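Local coordinates for cortical-lytic enzyme (Clostridium perfringens, PDB 5JIP), which is a family 25 glycoside hydrolase, a muramidase that takes part in hydrolysing the spore cortex peptidoglycan during germination, at residues Arg133-Phe138 with Ser171-Trp176; Leu152-Ile155 with Asp160-Val163; Ile177-Tyr180 with Asn186-Ile189; Arg188-Val193 with Thr200-Thr205. One frame throughout, in Å; residues are numbered along the deposited sequence.

Contact 1 of 4, residues Arg133-Phe138 with Ser171-Trp176; sequences RFRDRF and SDMPLW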
loop_
_atom_site.group_PDB
_atom_site.type_symbol
_atom_site.label_atom_id
_atom_site.label_comp_id
_atom_site.label_asym_id
_atom_site.label_seq_id
_atom_site.Cartn_x
_atom_site.Cartn_y
_atom_site.Cartn_z
ATOM N N ARG A 133 -3.173 -11.925 21.540
ATOM C CA ARG A 133 -4.195 -11.169 22.241
ATOM C C ARG A 133 -3.683 -9.790 22.618
ATOM O O ARG A 133 -4.411 -8.794 22.510
ATOM C CB ARG A 133 -4.638 -11.935 23.498
ATOM C CG ARG A 133 -5.554 -11.135 24.430
ATOM C CD ARG A 133 -6.901 -10.796 23.788
ATOM N NE ARG A 133 -7.604 -12.010 23.375
ATOM C CZ ARG A 133 -8.465 -12.684 24.137
ATOM N NH1 ARG A 133 -9.051 -13.781 23.663
ATOM N NH2 ARG A 133 -8.750 -12.271 25.369
ATOM N N PHE A 134 -2.442 -9.729 23.093
ATOM C CA PHE A 134 -1.809 -8.445 23.390
ATOM C C PHE A 134 -1.793 -7.572 22.141
ATOM O O PHE A 134 -2.234 -6.418 22.165
ATOM C CB PHE A 134 -0.396 -8.684 23.915
ATOM C CG PHE A 134 0.298 -7.424 24.423
ATOM C CD1 PHE A 134 0.764 -6.452 23.544
ATOM C CD2 PHE A 134 0.488 -7.231 25.778
ATOM C CE1 PHE A 134 1.402 -5.289 24.017
ATOM C CE2 PHE A 134 1.144 -6.070 26.261
ATOM C CZ PHE A 134 1.591 -5.108 25.374
ATOM N N ARG A 135 -1.367 -8.144 21.019
ATOM C CA ARG A 135 -1.376 -7.413 19.752
ATOM C C ARG A 135 -2.775 -6.902 19.389
ATOM O O ARG A 135 -2.941 -5.742 18.977
ATOM C CB ARG A 135 -0.812 -8.314 18.656
ATOM C CG ARG A 135 -0.819 -7.717 17.257
ATOM C CD ARG A 135 -1.965 -8.233 16.439
ATOM N NE ARG A 135 -1.773 -9.654 16.126
ATOM C CZ ARG A 135 -1.181 -10.138 15.038
ATOM N NH1 ARG A 135 -0.740 -9.326 14.097
ATOM N NH2 ARG A 135 -1.054 -11.456 14.876
ATOM N N ASP A 136 -3.798 -7.756 19.508
ATOM C CA ASP A 136 -5.150 -7.331 19.139
ATOM C C ASP A 136 -5.620 -6.161 19.997
ATOM O O ASP A 136 -6.194 -5.186 19.491
ATOM C CB ASP A 136 -6.140 -8.506 19.260
ATOM C CG ASP A 136 -5.979 -9.539 18.158
ATOM O OD1 ASP A 136 -5.309 -9.256 17.141
ATOM O OD2 ASP A 136 -6.538 -10.644 18.309
ATOM N N ARG A 137 -5.431 -6.254 21.305
ATOM C CA ARG A 137 -5.816 -5.158 22.184
ATOM C C ARG A 137 -5.031 -3.901 21.862
ATOM O O ARG A 137 -5.600 -2.807 21.749
ATOM C CB ARG A 137 -5.595 -5.555 23.641
ATOM C CG ARG A 137 -6.012 -4.502 24.662
ATOM C CD ARG A 137 -7.500 -4.271 24.607
ATOM N NE ARG A 137 -7.954 -3.576 25.803
ATOM C CZ ARG A 137 -9.211 -3.564 26.226
ATOM N NH1 ARG A 137 -10.159 -4.204 25.536
ATOM N NH2 ARG A 137 -9.510 -2.899 27.337
ATOM N N PHE A 138 -3.709 -4.036 21.733
ATOM C CA PHE A 138 -2.866 -2.859 21.536
ATOM C C PHE A 138 -3.254 -2.099 20.270
ATOM O O PHE A 138 -3.465 -0.878 20.299
ATOM C CB PHE A 138 -1.399 -3.246 21.464
ATOM C CG PHE A 138 -0.510 -2.048 21.432
ATOM C CD1 PHE A 138 -0.106 -1.456 22.609
ATOM C CD2 PHE A 138 -0.176 -1.439 20.218
ATOM C CE1 PHE A 138 0.670 -0.319 22.591
ATOM C CE2 PHE A 138 0.605 -0.291 20.195
ATOM C CZ PHE A 138 1.029 0.264 21.364
ATOM N N SER A 171 3.293 -13.914 12.131
ATOM C CA SER A 171 4.231 -13.613 11.049
ATOM C C SER A 171 3.886 -12.323 10.322
ATOM O O SER A 171 4.668 -11.878 9.465
ATOM C CB SER A 171 4.279 -14.787 10.052
ATOM O OG SER A 171 3.036 -14.995 9.382
ATOM N N ASP A 172 2.736 -11.734 10.612
ATOM C CA ASP A 172 2.399 -10.445 10.046
ATOM C C ASP A 172 2.832 -9.309 10.968
ATOM O O ASP A 172 2.779 -8.155 10.562
ATOM C CB ASP A 172 0.893 -10.346 9.742
ATOM C CG ASP A 172 0.026 -10.323 10.984
ATOM O OD1 ASP A 172 0.311 -11.082 11.944
ATOM O OD2 ASP A 172 -0.957 -9.544 10.971
ATOM N N MET A 173 3.325 -9.610 12.163
ATOM C CA MET A 173 3.892 -8.557 12.998
ATOM C C MET A 173 5.251 -8.120 12.458
ATOM O O MET A 173 6.019 -8.941 11.974
ATOM C CB MET A 173 4.049 -9.039 14.446
ATOM C CG MET A 173 2.747 -9.461 15.071
ATOM S SD MET A 173 2.974 -9.868 16.810
ATOM C CE MET A 173 3.261 -8.224 17.519
ATOM N N PRO A 174 5.599 -6.839 12.550
ATOM C CA PRO A 174 7.009 -6.485 12.350
ATOM C C PRO A 174 7.842 -7.231 13.370
ATOM O O PRO A 174 7.449 -7.347 14.532
ATOM C CB PRO A 174 7.051 -4.964 12.565
ATOM C CG PRO A 174 5.651 -4.513 12.372
ATOM C CD PRO A 174 4.773 -5.671 12.861
ATOM N N LEU A 175 8.995 -7.734 12.916
ATOM C CA LEU A 175 9.901 -8.522 13.747
ATOM C C LEU A 175 11.191 -7.770 14.051
ATOM O O LEU A 175 11.930 -7.364 13.142
ATOM C CB LEU A 175 10.245 -9.855 13.082
ATOM C CG LEU A 175 11.247 -10.730 13.821
ATOM C CD1 LEU A 175 10.676 -11.192 15.132
ATOM C CD2 LEU A 175 11.635 -11.886 12.950
ATOM N N TRP A 176 11.475 -7.655 15.335
ATOM C CA TRP A 176 12.772 -7.219 15.850
ATOM C C TRP A 176 13.440 -8.460 16.447
ATOM O O TRP A 176 13.051 -8.941 17.520
ATOM C CB TRP A 176 12.545 -6.106 16.854
ATOM C CG TRP A 176 13.745 -5.533 17.535
ATOM C CD1 TRP A 176 15.072 -5.811 17.322
ATOM C CD2 TRP A 176 13.697 -4.558 18.560
ATOM N NE1 TRP A 176 15.850 -5.047 18.158
ATOM C CE2 TRP A 176 15.030 -4.280 18.942
ATOM C CE3 TRP A 176 12.651 -3.905 19.212
ATOM C CZ2 TRP A 176 15.340 -3.373 19.956
ATOM C CZ3 TRP A 176 12.961 -2.987 20.214
ATOM C CH2 TRP A 176 14.290 -2.737 20.577
#

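Contact 2 of 4, residues Leu152-Ile155 with Asp160-Val163; sequences LFFI and DFKV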
loop_
_atom_site.group_PDB
_atom_site.type_symbol
_atom_site.label_atom_id
_atom_site.label_comp_id
_atom_site.label_asym_id
_atom_site.label_seq_id
_atom_site.Cartn_x
_atom_site.Cartn_y
_atom_site.Cartn_z
ATOM N N LEU A 152 16.290 -15.364 18.610
ATOM C CA LEU A 152 16.306 -16.564 17.780
ATOM C C LEU A 152 16.232 -17.819 18.638
ATOM O O LEU A 152 15.476 -18.752 18.330
ATOM C CB LEU A 152 17.569 -16.575 16.911
ATOM C CG LEU A 152 17.721 -17.756 15.921
ATOM C CD1 LEU A 152 16.522 -17.829 15.004
ATOM C CD2 LEU A 152 19.009 -17.679 15.085
ATOM N N PHE A 153 17.003 -17.855 19.724
ATOM C CA PHE A 153 16.957 -19.002 20.630
ATOM C C PHE A 153 15.547 -19.239 21.151
ATOM O O PHE A 153 15.040 -20.373 21.128
ATOM C CB PHE A 153 17.927 -18.776 21.780
ATOM C CG PHE A 153 17.916 -19.871 22.800
ATOM C CD1 PHE A 153 18.628 -21.030 22.583
ATOM C CD2 PHE A 153 17.191 -19.744 23.973
ATOM C CE1 PHE A 153 18.614 -22.051 23.513
ATOM C CE2 PHE A 153 17.178 -20.761 24.902
ATOM C CZ PHE A 153 17.896 -21.909 24.672
ATOM N N PHE A 154 14.897 -18.168 21.614
ATOM C CA PHE A 154 13.554 -18.244 22.169
ATOM C C PHE A 154 12.557 -18.786 21.151
ATOM O O PHE A 154 11.741 -19.656 21.476
ATOM C CB PHE A 154 13.140 -16.851 22.652
ATOM C CG PHE A 154 11.905 -16.827 23.483
ATOM C CD1 PHE A 154 11.979 -17.056 24.840
ATOM C CD2 PHE A 154 10.660 -16.542 22.916
ATOM C CE1 PHE A 154 10.845 -17.031 25.621
ATOM C CE2 PHE A 154 9.521 -16.505 23.692
ATOM C CZ PHE A 154 9.603 -16.751 25.042
ATOM N N ILE A 155 12.600 -18.271 19.910
ATOM C CA ILE A 155 11.737 -18.793 18.856
ATOM C C ILE A 155 11.947 -20.297 18.738
ATOM O O ILE A 155 10.988 -21.062 18.625
ATOM C CB ILE A 155 12.011 -18.060 17.523
ATOM C CG1 ILE A 155 11.487 -16.613 17.596
ATOM C CG2 ILE A 155 11.364 -18.776 16.351
ATOM C CD1 ILE A 155 11.903 -15.747 16.418
ATOM N N ASP A 160 9.591 -22.671 16.525
ATOM C CA ASP A 160 9.552 -21.704 15.437
ATOM C C ASP A 160 8.293 -20.848 15.496
ATOM O O ASP A 160 7.909 -20.239 14.499
ATOM C CB ASP A 160 9.626 -22.439 14.085
ATOM C CG ASP A 160 10.326 -21.637 12.984
ATOM O OD1 ASP A 160 11.181 -20.796 13.301
ATOM O OD2 ASP A 160 10.048 -21.880 11.778
ATOM N N PHE A 161 7.610 -20.813 16.638
ATOM C CA PHE A 161 6.327 -20.125 16.776
ATOM C C PHE A 161 5.284 -20.685 15.813
ATOM O O PHE A 161 4.316 -20.008 15.455
ATOM C CB PHE A 161 6.462 -18.609 16.557
ATOM C CG PHE A 161 7.016 -17.858 17.725
ATOM C CD1 PHE A 161 7.448 -18.502 18.882
ATOM C CD2 PHE A 161 7.075 -16.476 17.679
ATOM C CE1 PHE A 161 7.951 -17.765 19.968
ATOM C CE2 PHE A 161 7.566 -15.758 18.741
ATOM C CZ PHE A 161 8.017 -16.406 19.887
ATOM N N LYS A 162 5.449 -21.938 15.416
ATOM C CA LYS A 162 4.424 -22.623 14.629
ATOM C C LYS A 162 3.351 -23.160 15.556
ATOM O O LYS A 162 3.647 -23.910 16.488
ATOM C CB LYS A 162 5.042 -23.750 13.813
ATOM C CG LYS A 162 4.043 -24.417 12.864
ATOM C CD LYS A 162 4.736 -25.355 11.900
ATOM C CE LYS A 162 3.768 -25.812 10.811
ATOM N NZ LYS A 162 4.330 -26.867 9.901
ATOM N N VAL A 163 2.111 -22.757 15.328
ATOM C CA VAL A 163 0.988 -23.172 16.159
ATOM C C VAL A 163 0.304 -24.344 15.464
ATOM O O VAL A 163 -0.118 -24.191 14.312
ATOM C CB VAL A 163 0.001 -22.033 16.394
ATOM C CG1 VAL A 163 -1.249 -22.551 17.134
ATOM C CG2 VAL A 163 0.716 -20.925 17.183
#

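Contact 3 of 4, residues Ile177-Tyr180 with Asn186-Ile189; sequences IAMY and NPRI. With MES (2-(N-morpholino)-ethanesulfonic acid), chain D.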
loop_
_atom_site.group_PDB
_atom_site.type_symbol
_atom_site.label_atom_id
_atom_site.label_comp_id
_atom_site.label_asym_id
_atom_site.label_seq_id
_atom_site.Cartn_x
_atom_site.Cartn_y
_atom_site.Cartn_z
ATOM N N ILE A 177 14.389 -9.025 15.723
ATOM C CA ILE A 177 14.960 -10.306 16.110
ATOM C C ILE A 177 16.317 -10.072 16.744
ATOM O O ILE A 177 17.133 -9.282 16.253
ATOM C CB ILE A 177 15.071 -11.289 14.930
ATOM C CG1 ILE A 177 15.444 -12.674 15.470
ATOM C CG2 ILE A 177 16.058 -10.777 13.884
ATOM C CD1 ILE A 177 15.339 -13.786 14.448
ATOM N N ALA A 178 16.554 -10.767 17.845
ATOM C CA ALA A 178 17.856 -10.764 18.496
ATOM C C ALA A 178 18.605 -12.032 18.106
ATOM O O ALA A 178 18.088 -13.136 18.283
ATOM C CB ALA A 178 17.694 -10.690 20.007
ATOM N N MET A 179 19.812 -11.864 17.567
ATOM C CA MET A 179 20.738 -12.961 17.337
ATOM C C MET A 179 22.133 -12.373 17.437
ATOM O O MET A 179 22.547 -11.614 16.553
ATOM C CB MET A 179 20.546 -13.614 15.979
ATOM C CG MET A 179 21.483 -14.829 15.847
ATOM S SD MET A 179 21.686 -15.230 14.162
ATOM C CE MET A 179 22.797 -13.916 13.640
ATOM N N TYR A 180 22.854 -12.754 18.485
ATOM C CA TYR A 180 24.136 -12.145 18.826
ATOM C C TYR A 180 25.283 -12.880 18.136
ATOM O O TYR A 180 25.463 -14.087 18.329
ATOM C CB TYR A 180 24.313 -12.155 20.350
ATOM C CG TYR A 180 23.243 -11.394 21.103
ATOM C CD1 TYR A 180 22.429 -10.464 20.463
ATOM C CD2 TYR A 180 23.062 -11.593 22.455
ATOM C CE1 TYR A 180 21.455 -9.766 21.174
ATOM C CE2 TYR A 180 22.135 -10.928 23.155
ATOM C CZ TYR A 180 21.318 -10.010 22.529
ATOM O OH TYR A 180 20.375 -9.370 23.296
ATOM N N ASN A 186 25.980 -19.385 16.949
ATOM C CA ASN A 186 24.959 -18.735 16.140
ATOM C C ASN A 186 25.414 -18.607 14.684
ATOM O O ASN A 186 26.605 -18.436 14.403
ATOM C CB ASN A 186 24.636 -17.337 16.672
ATOM C CG ASN A 186 23.577 -17.343 17.746
ATOM O OD1 ASN A 186 22.790 -18.289 17.862
ATOM N ND2 ASN A 186 23.520 -16.262 18.523
ATOM N N PRO A 187 24.470 -18.613 13.747
ATOM C CA PRO A 187 24.811 -18.254 12.367
ATOM C C PRO A 187 25.301 -16.815 12.270
ATOM O O PRO A 187 25.111 -15.998 13.178
ATOM C CB PRO A 187 23.492 -18.444 11.601
ATOM C CG PRO A 187 22.458 -18.773 12.596
ATOM C CD PRO A 187 23.018 -18.658 13.967
ATOM N N ARG A 188 25.935 -16.514 11.129
ATOM C CA ARG A 188 26.516 -15.195 10.896
ATOM C C ARG A 188 25.446 -14.113 10.777
ATOM O O ARG A 188 25.677 -12.963 11.169
ATOM C CB ARG A 188 27.368 -15.238 9.619
ATOM C CG ARG A 188 28.001 -13.907 9.201
ATOM C CD ARG A 188 28.782 -14.028 7.866
ATOM N NE ARG A 188 27.913 -14.361 6.732
ATOM C CZ ARG A 188 27.178 -13.484 6.055
ATOM N NH1 ARG A 188 27.214 -12.193 6.404
ATOM N NH2 ARG A 188 26.411 -13.894 5.030
ATOM N N ILE A 189 24.322 -14.421 10.139
ATOM C CA ILE A 189 23.223 -13.467 9.974
ATOM C C ILE A 189 21.918 -14.165 10.338
ATOM O O ILE A 189 21.856 -15.405 10.400
ATOM C CB ILE A 189 23.151 -12.910 8.533
ATOM C CG1 ILE A 189 23.119 -14.053 7.504
ATOM C CG2 ILE A 189 24.319 -11.972 8.251
ATOM C CD1 ILE A 189 22.821 -13.566 6.078
HETATM O O1 MES D . 17.880 -11.747 25.589
HETATM C C2 MES D . 18.736 -12.858 25.860
HETATM C C3 MES D . 19.558 -13.284 24.636
HETATM N N4 MES D . 18.755 -13.264 23.397
HETATM C C5 MES D . 17.841 -12.137 23.229
HETATM C C6 MES D . 17.001 -12.017 24.489
HETATM C C7 MES D . 19.540 -13.549 22.173
HETATM C C8 MES D . 20.013 -14.997 22.281
HETATM S S MES D . 20.446 -15.558 20.770
HETATM O O1S MES D . 19.183 -15.765 20.010
HETATM O O2S MES D . 21.372 -14.590 20.142
HETATM O O3S MES D . 21.130 -16.866 20.968
#

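Contact 4 of 4, residues Arg188-Val193 with Thr200-Thr205; sequences RIPPNV and TMWQFT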
loop_
_atom_site.group_PDB
_atom_site.type_symbol
_atom_site.label_atom_id
_atom_site.label_comp_id
_atom_site.label_asym_id
_atom_site.label_seq_id
_atom_site.Cartn_x
_atom_site.Cartn_y
_atom_site.Cartn_z
ATOM N N ARG A 188 25.935 -16.514 11.129
ATOM C CA ARG A 188 26.516 -15.195 10.896
ATOM C C ARG A 188 25.446 -14.113 10.777
ATOM O O ARG A 188 25.677 -12.963 11.169
ATOM C CB ARG A 188 27.368 -15.238 9.619
ATOM C CG ARG A 188 28.001 -13.907 9.201
ATOM C CD ARG A 188 28.782 -14.028 7.866
ATOM N NE ARG A 188 27.913 -14.361 6.732
ATOM C CZ ARG A 188 27.178 -13.484 6.055
ATOM N NH1 ARG A 188 27.214 -12.193 6.404
ATOM N NH2 ARG A 188 26.411 -13.894 5.030
ATOM N N ILE A 189 24.322 -14.421 10.139
ATOM C CA ILE A 189 23.223 -13.467 9.974
ATOM C C ILE A 189 21.918 -14.165 10.338
ATOM O O ILE A 189 21.856 -15.405 10.400
ATOM C CB ILE A 189 23.151 -12.910 8.533
ATOM C CG1 ILE A 189 23.119 -14.053 7.504
ATOM C CG2 ILE A 189 24.319 -11.972 8.251
ATOM C CD1 ILE A 189 22.821 -13.566 6.078
ATOM N N PRO A 190 20.853 -13.403 10.590
ATOM C CA PRO A 190 19.600 -14.018 11.011
ATOM C C PRO A 190 19.033 -14.922 9.925
ATOM O O PRO A 190 18.848 -14.498 8.769
ATOM C CB PRO A 190 18.679 -12.811 11.280
ATOM C CG PRO A 190 19.635 -11.679 11.632
ATOM C CD PRO A 190 20.808 -11.927 10.694
ATOM N N PRO A 191 18.746 -16.173 10.245
ATOM C CA PRO A 191 18.014 -17.011 9.296
ATOM C C PRO A 191 16.554 -16.615 9.242
ATOM O O PRO A 191 16.009 -16.011 10.162
ATOM C CB PRO A 191 18.176 -18.419 9.869
ATOM C CG PRO A 191 18.224 -18.211 11.309
ATOM C CD PRO A 191 18.974 -16.898 11.509
ATOM N N ASN A 192 15.897 -17.028 8.170
ATOM C CA ASN A 192 14.458 -16.817 8.052
ATOM C C ASN A 192 13.745 -17.849 8.922
ATOM O O ASN A 192 13.981 -19.051 8.793
ATOM C CB ASN A 192 14.026 -16.882 6.584
ATOM C CG ASN A 192 14.513 -15.657 5.760
ATOM O OD1 ASN A 192 14.811 -14.570 6.288
ATOM N ND2 ASN A 192 14.555 -15.831 4.456
ATOM N N VAL A 193 12.892 -17.380 9.835
ATOM C CA VAL A 193 12.265 -18.220 10.850
ATOM C C VAL A 193 10.873 -17.684 11.156
ATOM O O VAL A 193 10.534 -16.544 10.828
ATOM C CB VAL A 193 13.092 -18.293 12.161
ATOM C CG1 VAL A 193 14.430 -18.970 11.920
ATOM C CG2 VAL A 193 13.297 -16.932 12.748
ATOM N N THR A 200 12.535 -6.680 10.542
ATOM C CA THR A 200 12.513 -5.235 10.498
ATOM C C THR A 200 13.721 -4.646 11.224
ATOM O O THR A 200 14.316 -3.670 10.745
ATOM C CB THR A 200 11.195 -4.753 11.113
ATOM O OG1 THR A 200 10.119 -5.225 10.290
ATOM C CG2 THR A 200 11.145 -3.267 11.247
ATOM N N MET A 201 14.078 -5.211 12.384
ATOM C CA MET A 201 15.309 -4.847 13.087
ATOM C C MET A 201 15.996 -6.113 13.568
ATOM O O MET A 201 15.364 -7.153 13.766
ATOM C CB MET A 201 15.037 -3.925 14.268
ATOM C CG MET A 201 14.541 -2.557 13.868
ATOM S SD MET A 201 14.281 -1.417 15.280
ATOM C CE MET A 201 15.424 -1.971 16.502
ATOM N N TRP A 202 17.304 -6.010 13.724
ATOM C CA TRP A 202 18.158 -7.106 14.173
ATOM C C TRP A 202 19.049 -6.583 15.294
ATOM O O TRP A 202 19.876 -5.693 15.065
ATOM C CB TRP A 202 18.991 -7.642 13.010
ATOM C CG TRP A 202 20.112 -8.581 13.365
ATOM C CD1 TRP A 202 20.239 -9.350 14.480
ATOM C CD2 TRP A 202 21.291 -8.823 12.575
ATOM N NE1 TRP A 202 21.422 -10.085 14.426
ATOM C CE2 TRP A 202 22.085 -9.753 13.270
ATOM C CE3 TRP A 202 21.734 -8.345 11.342
ATOM C CZ2 TRP A 202 23.297 -10.213 12.765
ATOM C CZ3 TRP A 202 22.941 -8.795 10.851
ATOM C CH2 TRP A 202 23.702 -9.721 11.550
ATOM N N GLN A 203 18.833 -7.097 16.507
ATOM C CA GLN A 203 19.696 -6.815 17.647
ATOM C C GLN A 203 20.870 -7.780 17.563
ATOM O O GLN A 203 20.695 -8.990 17.757
ATOM C CB GLN A 203 18.948 -7.002 18.958
ATOM C CG GLN A 203 19.683 -6.436 20.159
ATOM C CD GLN A 203 18.916 -6.715 21.412
ATOM O OE1 GLN A 203 18.832 -7.854 21.853
ATOM N NE2 GLN A 203 18.334 -5.668 21.996
ATOM N N PHE A 204 22.039 -7.265 17.184
ATOM C CA PHE A 204 23.186 -8.124 16.915
ATOM C C PHE A 204 24.166 -8.203 18.079
ATOM O O PHE A 204 25.060 -9.053 18.057
ATOM C CB PHE A 204 23.911 -7.669 15.631
ATOM C CG PHE A 204 24.504 -6.288 15.711
ATOM C CD1 PHE A 204 23.746 -5.177 15.346
ATOM C CD2 PHE A 204 25.798 -6.097 16.156
ATOM C CE1 PHE A 204 24.266 -3.903 15.428
ATOM C CE2 PHE A 204 26.328 -4.814 16.251
ATOM C CZ PHE A 204 25.556 -3.718 15.896
ATOM N N THR A 205 24.012 -7.373 19.111
ATOM C CA THR A 205 24.852 -7.519 20.284
ATOM C C THR A 205 24.128 -6.940 21.481
ATOM O O THR A 205 23.271 -6.064 21.339
ATOM C CB THR A 205 26.200 -6.817 20.102
ATOM O OG1 THR A 205 27.010 -7.056 21.246
ATOM C CG2 THR A 205 26.007 -5.336 19.935
#

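Contact 1 of 4, residues Arg133-Phe138 with Ser171-Trp176
R135 carries this contact: its guanidinium reaches from helix 124-142 to the turn ahead of strand 175-178 and ends against D172 and M173. Both end nitrogens point at one carboxylate oxygen. NH1 of R135 lies 3.0 Å from OD1 of D172 with a fairly straight N-H (158°), and NH2 reaches the same OD1 at 3.3 Å along a more bent path. That oxygen sits in the guanidinium plane, but the carboxylate itself is turned 44° from it, so the salt bridge is a forked, end-on grip on one atom and not a flat two-by-two pairing. M173 closes over a face of the guanidinium, its CG 3.6 Å from NH1 of R135, while its methyl end folds back to the aliphatic part of the arginine, CE standing 4.1 Å from CG of R135. The strongest polar partner of R135 is D132, in a salt bridge at NH2, and D136 lies near NE in a long, purely electrostatic approach. D136 also pairs with K280 of the second subunit, which packs on R135. Around the contact, M173 rests on L148 of strand 147-151, F138 packs on helix 83-100, and W176 touches strand 201-208, within the TIM-type barrel.

Contact 2 of 4, residues Leu152-Ile155 with Asp160-Val163
The backbone N of D160 donates to O of I155 at 3.0 Å, a bent bond (137°) from residue i+5 to i that approaches from above the carbonyl plane, and D160 and F161 then both take left-handed (positive phi) backbone conformations. The bond folds the chain back after helix 152-157, in the beta-alpha-beta crossover that joins strand 147-151 to its parallel barrel neighbour 175-178. The reversal brings the F161 ring against I155 and F154 of the helix, its CG anti to the carbonyl carbon (chi1 -78°). I155 covers one face of that ring: CG1 stands almost over the centre, 4.2 Å from the centroid and 12° off the normal, a CH-pi contact. F154 meets the same ring differently, rim to rim, with its CD2 4.0 Å from CZ of F161 and each atom near the plane of the other ring. Around this apolar cluster, F161 touches L148 and I155 touches T150, both of strand 147-151, while F154 leans on L127 of helix 124-142. CB of D160 points away from the helix, yet its OD1, which accepts a hydrogen bond from the backbone N of G194, lies 3.7 Å from CG2 of I155.

Contact 3 of 4, residues Ile177-Tyr180 with Asn186-Ile189
With CG trans to its own nitrogen (chi1 -176°) and the chain straight as far as SD, M179 runs past N186 in the opposite direction, and a bend at chi3 (75°) lays its methyl against the backbone of P187 to I189. The setting is a TIM-type barrel: M179 and Y180 leave the C-terminal end of strand 175-178, and N186 to I189 belong to the loop leading to the parallel strand 201-208. CE of M179 packs tightly, 3.1 Å from O of P187, and SD lies 3.7 Å from CD of the P187 ring. The returning part of this loop is fastened by one amide: ND2 of N186 donates to O of Y180 at 2.9 Å, nearly straight (175°) and in the plane of the amide, although tilted from the plane of the carbonyl. The same ND2 also serves the sulfonate of a bound MES, probably from the crystallisation liquor, at 3.2 Å from O2S, with a weak bond to O3S. O2S is held a second time by the backbone N of Y180, at 2.9 Å. F153 N also bonds to this MES, whereas the phenol of Y180 is anchored to OE1 of Q203. The linker of the buffer lies over the tyrosine, with MES C7 3.8 Å above the ring plane of Y180 and displaced toward its rim.

Contact 4 of 4, residues Arg188-Val193 with Thr200-Thr205
P190 and W202 form the heart of this contact through a CH-pi interaction. CG of P190 stands 3.4 Å from the centroid of the five-membered ring of W202, only 8° off its normal, and CD covers the six-membered ring, 3.6 Å from CE2 of W202. The indole is thus packed on two sides, because CB of F204, from its own strand, lies 3.5 Å above the opposite face of W202. Looser apolar and polar touches gather at the far corner of the indole: CG2 of I189 approaches CH2 of W202 at 4.0 Å, and O of R188 comes within 3.8 Å of the same CH2, both obliquely. Hydrogen bonding plays no part between the two segments. The indole nitrogen instead donates to the backbone O of M179, which should hold the ring's rotation; CG anti to the backbone N (chi1 168°) sends the indole toward P190. Strand 201-208 lies in the barrel sheet between parallel strand 175-178 and antiparallel strand 217-221. The loop crossing its W202 is bound by backbone bonds to Q7 and F5 near the chain start, and P191 and V193 rest on helix 152-157.

How the contacts relate
All four contacts belong to the barrel domain and lie away from the magnesium site. Contacts 1 and 2 are buried, contact 4 partly so, and contact 3 lies at the surface. Contact 1 relies on a charge network between helix and turn, bordered by the second subunit, whereas contact 2 adds one backbone hydrogen bond to an aromatic and aliphatic cluster. Contacts 3 and 4, centres about 5 Å apart, share R188 and I189 and fasten one loop: contact 3 by a side-chain amide hydrogen bond and methionine packing, contact 4 by proline on indole. Strand 175-178 runs through contacts 1 and 3, and its neighbour 201-208 joins contact 4 to both. L152 of contact 2 packs on M179 and P191.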